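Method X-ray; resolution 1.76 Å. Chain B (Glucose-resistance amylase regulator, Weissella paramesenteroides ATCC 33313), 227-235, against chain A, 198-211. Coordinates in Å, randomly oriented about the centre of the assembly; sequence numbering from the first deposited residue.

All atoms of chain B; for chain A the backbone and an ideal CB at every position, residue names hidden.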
# COMPACT_ATOMS: atom_id res chain seq x y z
N LEU B 227 10.86 -0.21 -2.87
CA LEU B 227 9.64 0.59 -3.02
C LEU B 227 9.75 1.94 -2.30
O LEU B 227 10.78 2.28 -1.71
CB LEU B 227 8.44 -0.20 -2.49
CG LEU B 227 8.17 -1.60 -3.06
CD1 LEU B 227 7.21 -2.38 -2.19
CD2 LEU B 227 7.64 -1.50 -4.46
N GLN B 228 8.67 2.72 -2.37
CA GLN B 228 8.63 4.10 -1.87
C GLN B 228 9.16 4.28 -0.45
O GLN B 228 9.85 5.27 -0.15
CB GLN B 228 7.20 4.62 -1.94
CG GLN B 228 7.07 6.13 -1.82
CD GLN B 228 5.62 6.58 -1.71
OE1 GLN B 228 4.74 5.81 -1.32
NE2 GLN B 228 5.37 7.82 -2.07
N GLN B 229 8.90 3.31 0.44
CA GLN B 229 9.32 3.48 1.82
C GLN B 229 10.82 3.67 1.97
O GLN B 229 11.25 4.32 2.92
CB GLN B 229 8.81 2.34 2.71
CG GLN B 229 9.06 2.56 4.20
CD GLN B 229 8.34 3.76 4.80
OE1 GLN B 229 7.21 4.03 4.45
NE2 GLN B 229 9.00 4.48 5.71
N THR B 230 11.63 3.12 1.06
CA THR B 230 13.06 3.29 1.14
C THR B 230 13.49 4.74 0.88
O THR B 230 14.53 5.17 1.38
CB THR B 230 13.82 2.35 0.15
OG1 THR B 230 13.48 2.66 -1.20
CG2 THR B 230 13.46 0.91 0.40
N GLU B 231 12.66 5.49 0.15
CA GLU B 231 12.90 6.91 -0.17
C GLU B 231 12.35 7.85 0.91
O GLU B 231 12.80 8.99 1.04
CB GLU B 231 12.28 7.26 -1.51
CG GLU B 231 12.82 6.44 -2.68
CD GLU B 231 11.85 6.38 -3.86
OE1 GLU B 231 11.10 7.35 -4.09
OE2 GLU B 231 11.84 5.36 -4.57
N ILE B 232 11.34 7.37 1.65
CA ILE B 232 10.68 8.12 2.72
C ILE B 232 11.41 7.97 4.06
O ILE B 232 11.34 8.84 4.92
CB ILE B 232 9.23 7.64 2.84
CG1 ILE B 232 8.47 8.05 1.58
CG2 ILE B 232 8.57 8.14 4.12
CD1 ILE B 232 7.15 7.30 1.46
N ALA B 233 12.12 6.86 4.21
CA ALA B 233 12.91 6.62 5.40
C ALA B 233 13.97 7.69 5.57
O ALA B 233 14.47 8.28 4.60
CB ALA B 233 13.57 5.24 5.30
N ARG B 234 14.29 7.97 6.83
CA ARG B 234 15.41 8.83 7.17
C ARG B 234 16.23 8.10 8.23
O ARG B 234 15.72 7.87 9.35
CB ARG B 234 14.93 10.20 7.65
CG ARG B 234 14.21 11.03 6.59
CD ARG B 234 15.19 11.54 5.54
NE ARG B 234 14.56 12.41 4.55
CZ ARG B 234 13.90 12.00 3.47
NH1 ARG B 234 13.68 10.70 3.24
NH2 ARG B 234 13.39 12.88 2.63
N PRO B 235 17.46 7.69 7.91
CA PRO B 235 18.11 7.91 6.59
C PRO B 235 17.52 7.10 5.46
O PRO B 235 16.95 6.03 5.68
CB PRO B 235 19.55 7.45 6.87
CG PRO B 235 19.35 6.31 7.83
CD PRO B 235 18.27 6.81 8.76
N UNK A 198 -2.68 10.45 4.91
CA UNK A 198 -1.51 10.18 5.76
C UNK A 198 -0.15 10.49 5.08
O UNK A 198 0.75 11.06 5.72
CB UNK A 198 -1.53 8.71 6.19
N UNK A 199 -0.01 10.13 3.81
CA UNK A 199 1.27 10.30 3.08
C UNK A 199 1.59 11.77 2.94
O UNK A 199 2.74 12.15 2.94
CB UNK A 199 1.21 9.64 1.70
N UNK A 200 0.57 12.63 2.85
CA UNK A 200 0.80 14.07 2.80
C UNK A 200 1.51 14.48 4.09
O UNK A 200 2.46 15.26 4.08
CB UNK A 200 -0.51 14.84 2.62
N UNK A 201 1.03 13.96 5.23
CA UNK A 201 1.64 14.23 6.52
C UNK A 201 3.08 13.74 6.60
O UNK A 201 3.95 14.42 7.14
CB UNK A 201 0.81 13.58 7.63
N UNK A 202 3.35 12.58 6.03
CA UNK A 202 4.71 12.07 5.99
C UNK A 202 5.63 13.01 5.17
O UNK A 202 6.81 13.22 5.50
CB UNK A 202 4.72 10.66 5.40
N UNK A 203 5.09 13.53 4.08
CA UNK A 203 5.83 14.47 3.21
C UNK A 203 6.19 15.73 3.95
O UNK A 203 7.30 16.23 3.86
CB UNK A 203 5.01 14.82 1.97
N UNK A 204 5.22 16.25 4.70
CA UNK A 204 5.44 17.42 5.53
C UNK A 204 6.53 17.19 6.59
O UNK A 204 7.42 18.03 6.79
CB UNK A 204 4.13 17.82 6.21
N UNK A 205 6.46 16.04 7.28
CA UNK A 205 7.47 15.71 8.28
C UNK A 205 8.87 15.71 7.66
O UNK A 205 9.81 16.32 8.20
CB UNK A 205 7.17 14.35 8.91
N UNK A 206 9.00 15.05 6.53
CA UNK A 206 10.31 14.95 5.89
C UNK A 206 10.81 16.29 5.37
O UNK A 206 12.01 16.54 5.45
CB UNK A 206 10.25 13.94 4.74
N UNK A 207 9.92 17.12 4.83
CA UNK A 207 10.35 18.42 4.31
C UNK A 207 10.90 19.23 5.47
O UNK A 207 11.95 19.89 5.35
CB UNK A 207 9.20 19.16 3.62
N UNK A 208 10.21 19.18 6.61
CA UNK A 208 10.68 19.95 7.77
C UNK A 208 12.03 19.43 8.22
O UNK A 208 12.98 20.23 8.42
CB UNK A 208 9.67 19.88 8.92
N UNK A 209 12.14 18.11 8.40
CA UNK A 209 13.39 17.48 8.89
C UNK A 209 14.57 17.75 7.97
O UNK A 209 15.69 17.97 8.45
CB UNK A 209 13.20 15.97 9.04
N UNK A 210 14.32 17.72 6.67
CA UNK A 210 15.38 17.91 5.65
C UNK A 210 15.88 19.35 5.59
O UNK A 210 16.92 19.62 4.98
CB UNK A 210 14.86 17.50 4.27
N UNK A 211 15.13 20.28 6.19
CA UNK A 211 15.49 21.71 6.18
C UNK A 211 15.70 22.27 7.57
O UNK A 211 15.39 23.44 7.84
CB UNK A 211 14.41 22.52 5.47

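Repeated backbone hydrogen bonds from N to the O four residues earlier mark this stretch of chain A as helical, so the positions facing chain B should recur every three or four residues.

At 198 nothing of chain B lies in reach and the backbone restricts little; the residue is A:Asp198.

Position 199 points its CA-to-CB bond toward chain B, yet its ideal CB has nothing within 5.5 Å. Only a long side chain could reach CD1 of B:Ile232 and the amide of B:Gln228; an unbranched apolar chain suits, and a long polar one could too. It is A:Met199, modelled as selenomethionine. Its CE packs 3.7 Å from B:Ile232 CD1 and 3.4 Å from B:Gln228 OE1.

Positions 200 and 201 are out of reach. The first is A:Val200. At 201, an ideal CB would be 3.1 Å from A:Asp198 O, a crowding that favours glycine, and A:Gly201 is found.

The CB of 202 points toward chain B, 4.8 Å from B:Ile232 CG2. A medium or long side chain with an aliphatic stem fits, whether apolar or polar-tipped. A:Gln202 sets its CG 3.4 Å from B:Ile232 CG2. Its OE1 accepts from a water at 2.9 Å, which accepts in turn from B:Gln229 NE2 at 2.9 Å, bridging the chains.

Position 203 points sideways and 204 and 205 are out of reach, so chain B selects nothing there; they are A:Gly203, A:Leu204 and A:Ile205.

At 206 the CB points toward chain B, 5.2 Å from B:Ile232 O, an acceptor, and 3.9 Å from B:Arg234 NH2. A donor two bonds beyond CB suits the carbonyl, as in asparagine; serine or threonine would fit, but a hydroxyl on CB could not reach that oxygen. A:Asn206 donates from ND2 to B:Ile232 O at 2.8 Å and 152°. The same ND2 lies over one face of the B:Arg234 guanidinium, 3.6 Å from NH1, which itself donates to B:Glu231 O and B:Ala233 O, each at 2.9 Å.

Position 207 points away, 208 is out of reach, and 209 points toward chain B across open space; they hold A:Ala207, A:Met208 (selenomethionine) and A:Ser209.

Position 210 points sideways, but its CB is 5.1 Å from B:Arg234 NE, and NE and NH2 offer donors along one guanidinium edge. A carboxylate is the obvious match, aspartate or glutamate, though an amide oxygen could accept. A:Asp210 forms a two-pronged salt bridge: B:Arg234 NE donates to OD1 at 2.9 Å and 169°, and B:Arg234 NH2 to OD2 at 2.9 Å and 166°.

Position 211, with phi/psi of -120/34, is beyond reach of chain B; A:His211 donates from ND1 to A:Ala207 O at 2.7 Å.

Chain A 198-211: DMVGQGLINAMSDH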
# COMPACT_ATOMS: atom_id res chain seq x y z
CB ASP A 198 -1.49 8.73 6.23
CG ASP A 198 -2.75 8.35 7.01
OD1 ASP A 198 -3.35 9.20 7.71
OD2 ASP A 198 -3.11 7.16 6.89
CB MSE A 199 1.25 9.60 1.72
CG MSE A 199 1.66 8.15 1.86
SE MSE A 199 3.59 8.13 2.25
CE MSE A 199 3.69 6.20 1.86
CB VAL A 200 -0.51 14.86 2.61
CG1 VAL A 200 -0.27 16.36 2.69
CG2 VAL A 200 -1.19 14.47 1.32
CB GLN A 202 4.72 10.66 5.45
CG GLN A 202 6.08 10.04 5.35
CD GLN A 202 6.67 9.72 6.70
OE1 GLN A 202 6.35 8.67 7.30
NE2 GLN A 202 7.53 10.60 7.20
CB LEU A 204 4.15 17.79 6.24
CG LEU A 204 3.09 18.45 5.35
CD1 LEU A 204 1.74 18.38 6.04
CD2 LEU A 204 3.46 19.89 5.10
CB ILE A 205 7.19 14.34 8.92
CG1 ILE A 205 6.02 14.46 9.91
CG2 ILE A 205 8.45 13.81 9.61
CD1 ILE A 205 5.61 13.11 10.47
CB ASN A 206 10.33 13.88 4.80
CG ASN A 206 10.44 12.48 5.38
OD1 ASN A 206 10.57 12.32 6.58
ND2 ASN A 206 10.40 11.48 4.53
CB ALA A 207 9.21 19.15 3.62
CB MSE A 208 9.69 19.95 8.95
CG MSE A 208 8.30 20.51 8.63
SE MSE A 208 8.28 22.32 7.79
CE MSE A 208 8.72 23.22 9.47
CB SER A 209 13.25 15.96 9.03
OG SER A 209 12.28 15.63 9.98
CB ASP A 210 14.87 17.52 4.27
CG ASP A 210 14.68 16.01 4.08
OD1 ASP A 210 15.13 15.20 4.92
OD2 ASP A 210 14.16 15.64 3.01
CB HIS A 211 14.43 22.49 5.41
CG HIS A 211 14.36 22.09 3.97
ND1 HIS A 211 13.61 21.02 3.53
CD2 HIS A 211 14.95 22.60 2.87
CE1 HIS A 211 13.76 20.88 2.23
NE2 HIS A 211 14.57 21.84 1.80
O HOH W 1 8.49 6.69 7.55
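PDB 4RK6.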